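Local coordinates for PvdO (Pseudomonas aeruginosa, PDB 5HHA), which is a periplasmic calcium-binding protein of the formylglycine-generating-enzyme family, associated with chromophore maturation, probably that of the siderophore pyoverdine, at residues K37-M42 against A139-K144; D133-A138 against Y149-E154; Y159-G164 against S261-R266. All coordinates share one frame; numbering follows the deposited sequence.

Contact 1: K37-M42 against A139-K144; sequences KDCPEM and AWLSKK
Leu141, on helix 131-145, fills the angle between Cys39 and Pro40 in the loop that joins strand 32-33 to strand 42-52, so this contact lays the N-terminal connection of the FGE-type fold along the flank of the helix. The leucine fork is shared between the two loop residues. Its CD1 reaches Pro40 CD at 3.8 Å, the proline ring and the leucine meeting tip to tip, whereas CD2 lies 3.9 Å from Cys39 SG. The sulfur stands anti to the carbonyl carbon of Cys39 (chi1 -69°), a setting from which it meets the leucine methyl while also forming the disulfide to Cys36. That link closes a small covalent loop within the N-terminal segment. Beyond the leucine, Pro40 also touches Tyr137 of the same helix and Glu88 of helix 86-96. The touching groups are a disulfide sulfur, a proline ring and a branched aliphatic chain, all from buried residues; the contact itself is therefore apolar packing, and the disulfide shapes the loop that presents Cys39 to the helix.

Contact 2: D133-A138 against Y149-E154; sequences DVKNYA and YRMLSE
Met151 lies crosswise against Val134 and Lys135 where the chain, having left helix 131-145, returns along that helix as strand 149-150 and the loop after it. In this part of the FGE-type fold the end of the helix turns back into strand 149-150, which pairs antiparallel with strand 278-285. The thioether chain crosses both helix side chains at about a right angle. Val134 CG1, anti to its own backbone N (chi1 174°), meets Met151 CG at 3.9 Å and comes close to CE as well. One residue on, Lys135 CG touches Met151 SD at 3.9 Å; the lysine thus contributes the aliphatic start of its chain. Trp220 of strand 218-221 packs on both Val134 and Met151 and adds to the apolar cluster. A turn further along the helix, Ala138 directs its methyl at the strand backbone, CB standing 3.9 Å from Arg150 CA, a close approach that its small side chain permits. Tyr149 starts toward the helix, with CB 3.7 Å from Ala138 O, but its ring then leads away and its hydroxyl bonds to Asp35. The CB of Arg150 points away from the helix. Further out NE pairs with Glu285 and NH1 with Glu156, while NH1 also donates to Met151 O at 3.0 Å, the N-H...O angle being 145°. The carbonyl oxygen lies close to the guanidinium plane, and the nitrogen sits 21° off the plane of the Met151 carbonyl.

Contact 3: Y159-G164 against S261-R266; sequences YGARAG and SRSGNR
Arg162 and Ser263 bring the C-terminal end of helix 154-162 against a type I beta turn, Arg262 to Asn265, in the loop ahead of strand 266-269. From CB the arginine sets CG anti to its carbonyl carbon (chi1 -70°), and this second methylene makes the closest approach, with CG 3.6 Å from Ser263 CB. The serine OG is also near, 3.9 Å from Arg162 CG. The chain then runs extended through CD to NE, a course that carries the guanidinium over Ser263. NE forms a salt bridge with Glu158, one helical turn earlier. At CZ the group passes its flat face to the serine: Ser263 CB sits 3.9 Å above the plane, over the centre. NH1 lies 4.0 Å from Ser263 CB and gives its hydrogen bond to Gly167 O. The last atom, NH2, reaches the next residue of the turn, 3.8 Å from Gly264 N, in an oblique approach. Glu158 and Gly167 therefore hold the flat group while Ser263 covers one face of it. Beside this, Ala161 CB lies 4.2 Å from Ser263 OG. The helix breaks off at Ala163, which takes a positive phi, and the chain soon returns to the turn, Pro168 sharing a backbone hydrogen bond with Ser263. Arg262, which opens the turn, pairs with Glu58 and Glu65, and Ser261 packs on the calcium ligand Thr187. The Arg162 and Ala161 contacts thus set the end of helix 154-162 against the connection between strands 247-251 and 266-269.

In the fold
From the N terminus, residues 37-42 leave strand 32-33 and wait almost a hundred residues for their partner, while helix 131-145 enters first through 133-138. Its next turns, 139-144, close contact 1, and 149-154 then close contact 2 after the last turns of the helix and a short loop, so the two contacts cross on a single helix. They touch directly: Leu141 packs on the ring of Tyr149, and Ser142 OG probably bonds to Tyr149 N. Contact 3 follows in series, opened by helix 154-162 and closed by 261-266 on the opposite side of the chain's centre. A salt bridge from Glu154 to Arg266 joins contacts 2 and 3, whereas contact 1 stays about 12 Å from contact 3 at the nearest atoms.

Contact 1: K37-M42 against A139-K144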
loop_
_atom_site.group_PDB
_atom_site.type_symbol
_atom_site.label_atom_id
_atom_site.label_comp_id
_atom_site.label_asym_id
_atom_site.label_seq_id
_atom_site.Cartn_x
_atom_site.Cartn_y
_atom_site.Cartn_z
ATOM N N LYS A 37 -20.206 -7.614 2.624
ATOM C CA LYS A 37 -19.612 -8.394 3.708
ATOM C C LYS A 37 -18.170 -8.808 3.390
ATOM O O LYS A 37 -17.329 -8.853 4.280
ATOM C CB LYS A 37 -20.472 -9.628 4.033
ATOM C CG LYS A 37 -21.839 -9.275 4.626
ATOM C CD LYS A 37 -22.671 -10.512 4.940
ATOM C CE LYS A 37 -24.005 -10.150 5.592
ATOM N NZ LYS A 37 -24.935 -9.434 4.658
ATOM N N ASP A 38 -17.936 -9.123 2.124
ATOM C CA ASP A 38 -16.657 -9.607 1.601
ATOM C C ASP A 38 -15.763 -8.476 1.151
ATOM O O ASP A 38 -14.644 -8.717 0.713
ATOM C CB ASP A 38 -16.918 -10.483 0.359
ATOM C CG ASP A 38 -17.267 -11.909 0.705
ATOM O OD1 ASP A 38 -16.728 -12.442 1.701
ATOM O OD2 ASP A 38 -18.068 -12.503 -0.042
ATOM N N CYS A 39 -16.273 -7.249 1.209
ATOM C CA CYS A 39 -15.571 -6.088 0.671
ATOM C C CYS A 39 -14.585 -5.535 1.686
ATOM O O CYS A 39 -14.806 -5.670 2.901
ATOM C CB CYS A 39 -16.564 -4.979 0.342
ATOM S SG CYS A 39 -17.666 -5.332 -1.049
ATOM N N PRO A 40 -13.507 -4.891 1.195
ATOM C CA PRO A 40 -12.534 -4.343 2.147
ATOM C C PRO A 40 -13.110 -3.237 3.016
ATOM O O PRO A 40 -13.942 -2.469 2.553
ATOM C CB PRO A 40 -11.432 -3.798 1.239
ATOM C CG PRO A 40 -11.571 -4.523 -0.056
ATOM C CD PRO A 40 -13.046 -4.783 -0.196
ATOM N N GLU A 41 -12.666 -3.157 4.254
ATOM C CA GLU A 41 -13.038 -2.046 5.123
ATOM C C GLU A 41 -12.366 -0.763 4.655
ATOM O O GLU A 41 -11.130 -0.707 4.535
ATOM C CB GLU A 41 -12.651 -2.359 6.553
ATOM C CG GLU A 41 -13.457 -3.552 7.106
ATOM C CD GLU A 41 -13.019 -4.017 8.478
ATOM O OE1 GLU A 41 -12.270 -3.311 9.167
ATOM O OE2 GLU A 41 -13.423 -5.124 8.892
ATOM N N MET A 42 -13.175 0.246 4.372
ATOM C CA MET A 42 -12.707 1.509 3.832
ATOM C C MET A 42 -12.732 2.583 4.910
ATOM O O MET A 42 -13.603 2.579 5.804
ATOM C CB MET A 42 -13.615 1.921 2.697
ATOM C CG MET A 42 -13.741 0.886 1.620
ATOM S SD MET A 42 -12.191 0.386 0.853
ATOM C CE MET A 42 -11.740 1.903 -0.031
ATOM N N ALA A 139 -12.173 -3.580 -10.635
ATOM C CA ALA A 139 -13.295 -3.595 -11.586
ATOM C C ALA A 139 -14.418 -4.504 -11.107
ATOM O O ALA A 139 -15.607 -4.141 -11.174
ATOM C CB ALA A 139 -12.830 -4.025 -12.934
ATOM N N TRP A 140 -14.064 -5.670 -10.586
ATOM C CA TRP A 140 -15.055 -6.565 -10.036
ATOM C C TRP A 140 -15.777 -5.923 -8.840
ATOM O O TRP A 140 -17.005 -5.981 -8.735
ATOM C CB TRP A 140 -14.373 -7.869 -9.628
ATOM C CG TRP A 140 -15.283 -8.788 -8.909
ATOM C CD1 TRP A 140 -16.260 -9.577 -9.453
ATOM C CD2 TRP A 140 -15.318 -9.015 -7.505
ATOM N NE1 TRP A 140 -16.891 -10.276 -8.468
ATOM C CE2 TRP A 140 -16.342 -9.943 -7.259
ATOM C CE3 TRP A 140 -14.579 -8.528 -6.421
ATOM C CZ2 TRP A 140 -16.634 -10.400 -5.980
ATOM C CZ3 TRP A 140 -14.866 -8.961 -5.177
ATOM C CH2 TRP A 140 -15.883 -9.902 -4.950
ATOM N N LEU A 141 -15.031 -5.315 -7.917
ATOM C CA LEU A 141 -15.632 -4.630 -6.774
ATOM C C LEU A 141 -16.565 -3.520 -7.213
ATOM O O LEU A 141 -17.634 -3.321 -6.631
ATOM C CB LEU A 141 -14.570 -4.003 -5.849
ATOM C CG LEU A 141 -13.914 -4.796 -4.716
ATOM C CD1 LEU A 141 -13.149 -3.813 -3.829
ATOM C CD2 LEU A 141 -14.922 -5.550 -3.880
ATOM N N SER A 142 -16.145 -2.795 -8.222
ATOM C CA SER A 142 -16.950 -1.684 -8.718
ATOM C C SER A 142 -18.272 -2.209 -9.270
ATOM O O SER A 142 -19.342 -1.663 -8.992
ATOM C CB SER A 142 -16.213 -0.940 -9.811
ATOM O OG SER A 142 -15.037 -0.308 -9.310
ATOM N N LYS A 143 -18.212 -3.278 -10.054
ATOM C CA LYS A 143 -19.429 -3.795 -10.681
ATOM C C LYS A 143 -20.371 -4.346 -9.622
ATOM O O LYS A 143 -21.580 -4.115 -9.665
ATOM C CB LYS A 143 -19.093 -4.879 -11.707
ATOM C CG LYS A 143 -20.340 -5.449 -12.441
ATOM C CD LYS A 143 -19.941 -6.568 -13.412
ATOM C CE LYS A 143 -21.116 -7.088 -14.265
ATOM N NZ LYS A 143 -21.694 -6.030 -15.061
ATOM N N LYS A 144 -19.831 -5.053 -8.641
ATOM C CA LYS A 144 -20.638 -5.675 -7.612
ATOM C C LYS A 144 -21.358 -4.639 -6.757
ATOM O O LYS A 144 -22.531 -4.790 -6.427
ATOM C CB LYS A 144 -19.729 -6.522 -6.730
ATOM C CG LYS A 144 -20.420 -7.154 -5.560
ATOM C CD LYS A 144 -19.467 -8.091 -4.832
ATOM C CE LYS A 144 -20.188 -8.905 -3.776
ATOM N NZ LYS A 144 -21.356 -9.643 -4.352
#

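Contact 2: D133-A138 against Y149-E154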
loop_
_atom_site.group_PDB
_atom_site.type_symbol
_atom_site.label_atom_id
_atom_site.label_comp_id
_atom_site.label_asym_id
_atom_site.label_seq_id
_atom_site.Cartn_x
_atom_site.Cartn_y
_atom_site.Cartn_z
ATOM N N ASP A 133 -3.887 -7.572 -12.181
ATOM C CA ASP A 133 -4.755 -8.323 -11.297
ATOM C C ASP A 133 -5.469 -7.379 -10.332
ATOM O O ASP A 133 -6.643 -7.566 -10.015
ATOM C CB ASP A 133 -3.942 -9.308 -10.455
ATOM C CG ASP A 133 -3.432 -10.498 -11.233
ATOM O OD1 ASP A 133 -4.102 -10.943 -12.188
ATOM O OD2 ASP A 133 -2.366 -11.018 -10.844
ATOM N N VAL A 134 -4.735 -6.391 -9.815
ATOM C CA VAL A 134 -5.315 -5.397 -8.920
ATOM C C VAL A 134 -6.387 -4.597 -9.645
ATOM O O VAL A 134 -7.470 -4.368 -9.108
ATOM C CB VAL A 134 -4.228 -4.457 -8.333
ATOM C CG1 VAL A 134 -4.868 -3.351 -7.531
ATOM C CG2 VAL A 134 -3.266 -5.253 -7.456
ATOM N N LYS A 135 -6.098 -4.173 -10.864
ATOM C CA LYS A 135 -7.105 -3.456 -11.637
ATOM C C LYS A 135 -8.342 -4.327 -11.834
ATOM O O LYS A 135 -9.477 -3.830 -11.731
ATOM C CB LYS A 135 -6.536 -3.008 -12.987
ATOM C CG LYS A 135 -5.416 -1.970 -12.839
ATOM C CD LYS A 135 -4.797 -1.566 -14.159
ATOM C CE LYS A 135 -5.797 -0.848 -15.043
ATOM N NZ LYS A 135 -6.084 0.518 -14.531
ATOM N N ASN A 136 -8.148 -5.612 -12.121
ATOM C CA ASN A 136 -9.287 -6.519 -12.301
ATOM C C ASN A 136 -10.109 -6.680 -11.045
ATOM O O ASN A 136 -11.348 -6.691 -11.113
ATOM C CB ASN A 136 -8.828 -7.880 -12.797
ATOM C CG ASN A 136 -8.333 -7.855 -14.210
ATOM O OD1 ASN A 136 -8.621 -6.938 -14.967
ATOM N ND2 ASN A 136 -7.592 -8.882 -14.585
ATOM N N TYR A 137 -9.454 -6.789 -9.893
ATOM C CA TYR A 137 -10.143 -6.888 -8.622
ATOM C C TYR A 137 -10.982 -5.627 -8.407
ATOM O O TYR A 137 -12.134 -5.701 -8.007
ATOM C CB TYR A 137 -9.134 -7.062 -7.468
ATOM C CG TYR A 137 -9.766 -7.034 -6.092
ATOM C CD1 TYR A 137 -10.430 -8.146 -5.600
ATOM C CD2 TYR A 137 -9.728 -5.894 -5.291
ATOM C CE1 TYR A 137 -11.033 -8.129 -4.371
ATOM C CE2 TYR A 137 -10.319 -5.860 -4.065
ATOM C CZ TYR A 137 -10.973 -6.978 -3.607
ATOM O OH TYR A 137 -11.552 -6.898 -2.381
ATOM N N ALA A 138 -10.395 -4.459 -8.657
ATOM C CA ALA A 138 -11.119 -3.198 -8.450
ATOM C C ALA A 138 -12.311 -3.081 -9.418
ATOM O O ALA A 138 -13.358 -2.551 -9.023
ATOM C CB ALA A 138 -10.185 -2.022 -8.591
ATOM N N TYR A 149 -14.390 1.865 -7.477
ATOM C CA TYR A 149 -13.139 1.409 -6.875
ATOM C C TYR A 149 -12.014 1.458 -7.900
ATOM O O TYR A 149 -12.217 1.323 -9.099
ATOM C CB TYR A 149 -13.273 -0.015 -6.324
ATOM C CG TYR A 149 -13.986 -0.090 -5.005
ATOM C CD1 TYR A 149 -15.381 -0.212 -4.943
ATOM C CD2 TYR A 149 -13.293 -0.048 -3.801
ATOM C CE1 TYR A 149 -16.036 -0.266 -3.738
ATOM C CE2 TYR A 149 -13.949 -0.113 -2.583
ATOM C CZ TYR A 149 -15.321 -0.228 -2.556
ATOM O OH TYR A 149 -15.927 -0.281 -1.334
ATOM N N ARG A 150 -10.786 1.655 -7.417
ATOM C CA ARG A 150 -9.634 1.820 -8.279
ATOM C C ARG A 150 -8.354 1.642 -7.460
ATOM O O ARG A 150 -8.407 1.596 -6.247
ATOM C CB ARG A 150 -9.641 3.214 -8.918
ATOM C CG ARG A 150 -9.672 4.310 -7.901
ATOM C CD ARG A 150 -9.394 5.665 -8.535
ATOM N NE ARG A 150 -9.649 6.765 -7.610
ATOM C CZ ARG A 150 -8.804 7.188 -6.675
ATOM N NH1 ARG A 150 -7.607 6.637 -6.542
ATOM N NH2 ARG A 150 -9.132 8.205 -5.896
ATOM N N MET A 151 -7.215 1.613 -8.144
ATOM C CA MET A 151 -5.920 1.703 -7.461
ATOM C C MET A 151 -5.750 3.054 -6.781
ATOM O O MET A 151 -6.273 4.069 -7.277
ATOM C CB MET A 151 -4.788 1.552 -8.473
ATOM C CG MET A 151 -4.764 0.201 -9.158
ATOM S SD MET A 151 -3.340 0.014 -10.256
ATOM C CE MET A 151 -2.200 -0.518 -9.055
ATOM N N LEU A 152 -4.938 3.092 -5.721
ATOM C CA LEU A 152 -4.425 4.348 -5.192
ATOM C C LEU A 152 -3.396 4.935 -6.145
ATOM O O LEU A 152 -2.677 4.225 -6.831
ATOM C CB LEU A 152 -3.713 4.098 -3.860
ATOM C CG LEU A 152 -4.612 4.020 -2.645
ATOM C CD1 LEU A 152 -5.490 2.803 -2.685
ATOM C CD2 LEU A 152 -3.760 4.015 -1.413
ATOM N N SER A 153 -3.305 6.263 -6.154
ATOM C CA SER A 153 -2.155 6.931 -6.714
ATOM C C SER A 153 -1.027 6.956 -5.676
ATOM O O SER A 153 -1.252 6.801 -4.473
ATOM C CB SER A 153 -2.479 8.351 -7.171
ATOM O OG SER A 153 -2.655 9.181 -6.041
ATOM N N GLU A 154 0.184 7.186 -6.154
ATOM C CA GLU A 154 1.342 7.260 -5.261
ATOM C C GLU A 154 1.150 8.372 -4.240
ATOM O O GLU A 154 1.470 8.227 -3.060
ATOM C CB GLU A 154 2.626 7.466 -6.056
ATOM C CG GLU A 154 3.870 7.301 -5.192
ATOM C CD GLU A 154 5.203 7.456 -5.885
ATOM O OE1 GLU A 154 5.247 7.843 -7.066
ATOM O OE2 GLU A 154 6.214 7.125 -5.218
#

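Contact 3: Y159-G164 against S261-R266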
loop_
_atom_site.group_PDB
_atom_site.type_symbol
_atom_site.label_atom_id
_atom_site.label_comp_id
_atom_site.label_asym_id
_atom_site.label_seq_id
_atom_site.Cartn_x
_atom_site.Cartn_y
_atom_site.Cartn_z
ATOM N N TYR A 159 0.095 10.235 1.282
ATOM C CA TYR A 159 -0.810 11.050 2.104
ATOM C C TYR A 159 -1.386 10.208 3.231
ATOM O O TYR A 159 -1.435 10.601 4.386
ATOM C CB TYR A 159 -1.924 11.572 1.225
ATOM C CG TYR A 159 -2.967 12.462 1.861
ATOM C CD1 TYR A 159 -2.611 13.688 2.422
ATOM C CD2 TYR A 159 -4.321 12.142 1.790
ATOM C CE1 TYR A 159 -3.578 14.552 2.921
ATOM C CE2 TYR A 159 -5.291 12.993 2.309
ATOM C CZ TYR A 159 -4.901 14.204 2.841
ATOM O OH TYR A 159 -5.815 15.127 3.335
ATOM N N GLY A 160 -1.858 9.026 2.871
ATOM C CA GLY A 160 -2.491 8.111 3.803
ATOM C C GLY A 160 -1.532 7.505 4.797
ATOM O O GLY A 160 -1.905 7.224 5.942
ATOM N N ALA A 161 -0.283 7.299 4.386
ATOM C CA ALA A 161 0.750 6.812 5.278
ATOM C C ALA A 161 1.110 7.871 6.309
ATOM O O ALA A 161 1.291 7.554 7.482
ATOM C CB ALA A 161 1.996 6.403 4.494
ATOM N N ARG A 162 1.258 9.117 5.871
ATOM C CA ARG A 162 1.731 10.163 6.765
ATOM C C ARG A 162 0.687 10.606 7.776
ATOM O O ARG A 162 1.017 10.916 8.931
ATOM C CB ARG A 162 2.167 11.386 5.985
ATOM C CG ARG A 162 3.435 11.183 5.184
ATOM C CD ARG A 162 3.867 12.488 4.489
ATOM N NE ARG A 162 5.162 12.332 3.828
ATOM C CZ ARG A 162 6.315 12.268 4.483
ATOM N NH1 ARG A 162 6.361 12.433 5.782
ATOM N NH2 ARG A 162 7.430 12.025 3.825
ATOM N N ALA A 163 -0.574 10.691 7.347
ATOM C CA ALA A 163 -1.654 11.144 8.235
ATOM C C ALA A 163 -1.291 12.453 8.945
ATOM O O ALA A 163 -1.541 12.617 10.150
ATOM C CB ALA A 163 -2.022 10.061 9.234
ATOM N N GLY A 164 -0.699 13.384 8.202
ATOM C CA GLY A 164 -0.365 14.696 8.732
ATOM C C GLY A 164 1.068 14.837 9.212
ATOM O O GLY A 164 1.516 15.964 9.489
ATOM N N SER A 261 10.951 1.709 5.530
ATOM C CA SER A 261 9.571 1.853 5.953
ATOM C C SER A 261 9.122 3.298 6.065
ATOM O O SER A 261 7.933 3.564 6.299
ATOM C CB SER A 261 9.368 1.188 7.313
ATOM O OG SER A 261 9.370 -0.228 7.196
ATOM N N ARG A 262 10.046 4.232 5.863
ATOM C CA ARG A 262 9.748 5.653 5.993
ATOM C C ARG A 262 8.628 6.033 5.027
ATOM O O ARG A 262 8.557 5.498 3.911
ATOM C CB ARG A 262 11.003 6.447 5.639
ATOM C CG ARG A 262 12.222 6.129 6.492
ATOM C CD ARG A 262 13.526 6.750 5.969
ATOM N NE ARG A 262 13.780 6.288 4.617
ATOM C CZ ARG A 262 13.559 6.965 3.501
ATOM N NH1 ARG A 262 13.293 8.271 3.517
ATOM N NH2 ARG A 262 13.710 6.365 2.349
ATOM N N SER A 263 7.807 7.005 5.412
ATOM C CA SER A 263 6.643 7.370 4.616
ATOM C C SER A 263 6.974 7.783 3.191
ATOM O O SER A 263 6.129 7.640 2.294
ATOM C CB SER A 263 5.882 8.486 5.297
ATOM O OG SER A 263 5.269 8.054 6.491
ATOM N N GLY A 264 8.150 8.365 2.964
ATOM C CA GLY A 264 8.538 8.828 1.650
ATOM C C GLY A 264 9.320 7.861 0.790
ATOM O O GLY A 264 9.654 8.190 -0.340
ATOM N N ASN A 265 9.607 6.668 1.293
ATOM C CA ASN A 265 10.355 5.684 0.514
ATOM C C ASN A 265 9.617 5.322 -0.763
ATOM O O ASN A 265 8.397 5.106 -0.716
ATOM C CB ASN A 265 10.603 4.426 1.353
ATOM C CG ASN A 265 11.728 3.532 0.771
ATOM O OD1 ASN A 265 11.487 2.593 0.041
ATOM N ND2 ASN A 265 12.926 3.831 1.136
ATOM N N ARG A 266 10.341 5.185 -1.865
ATOM C CA ARG A 266 9.749 4.849 -3.156
ATOM C C ARG A 266 10.395 3.584 -3.684
ATOM O O ARG A 266 11.543 3.280 -3.360
ATOM C CB ARG A 266 9.988 5.974 -4.188
ATOM C CG ARG A 266 9.547 7.335 -3.703
ATOM C CD ARG A 266 9.820 8.424 -4.724
ATOM N NE ARG A 266 8.800 8.377 -5.768
ATOM C CZ ARG A 266 8.901 8.981 -6.952
ATOM N NH1 ARG A 266 9.990 9.671 -7.263
ATOM N NH2 ARG A 266 7.903 8.905 -7.820
#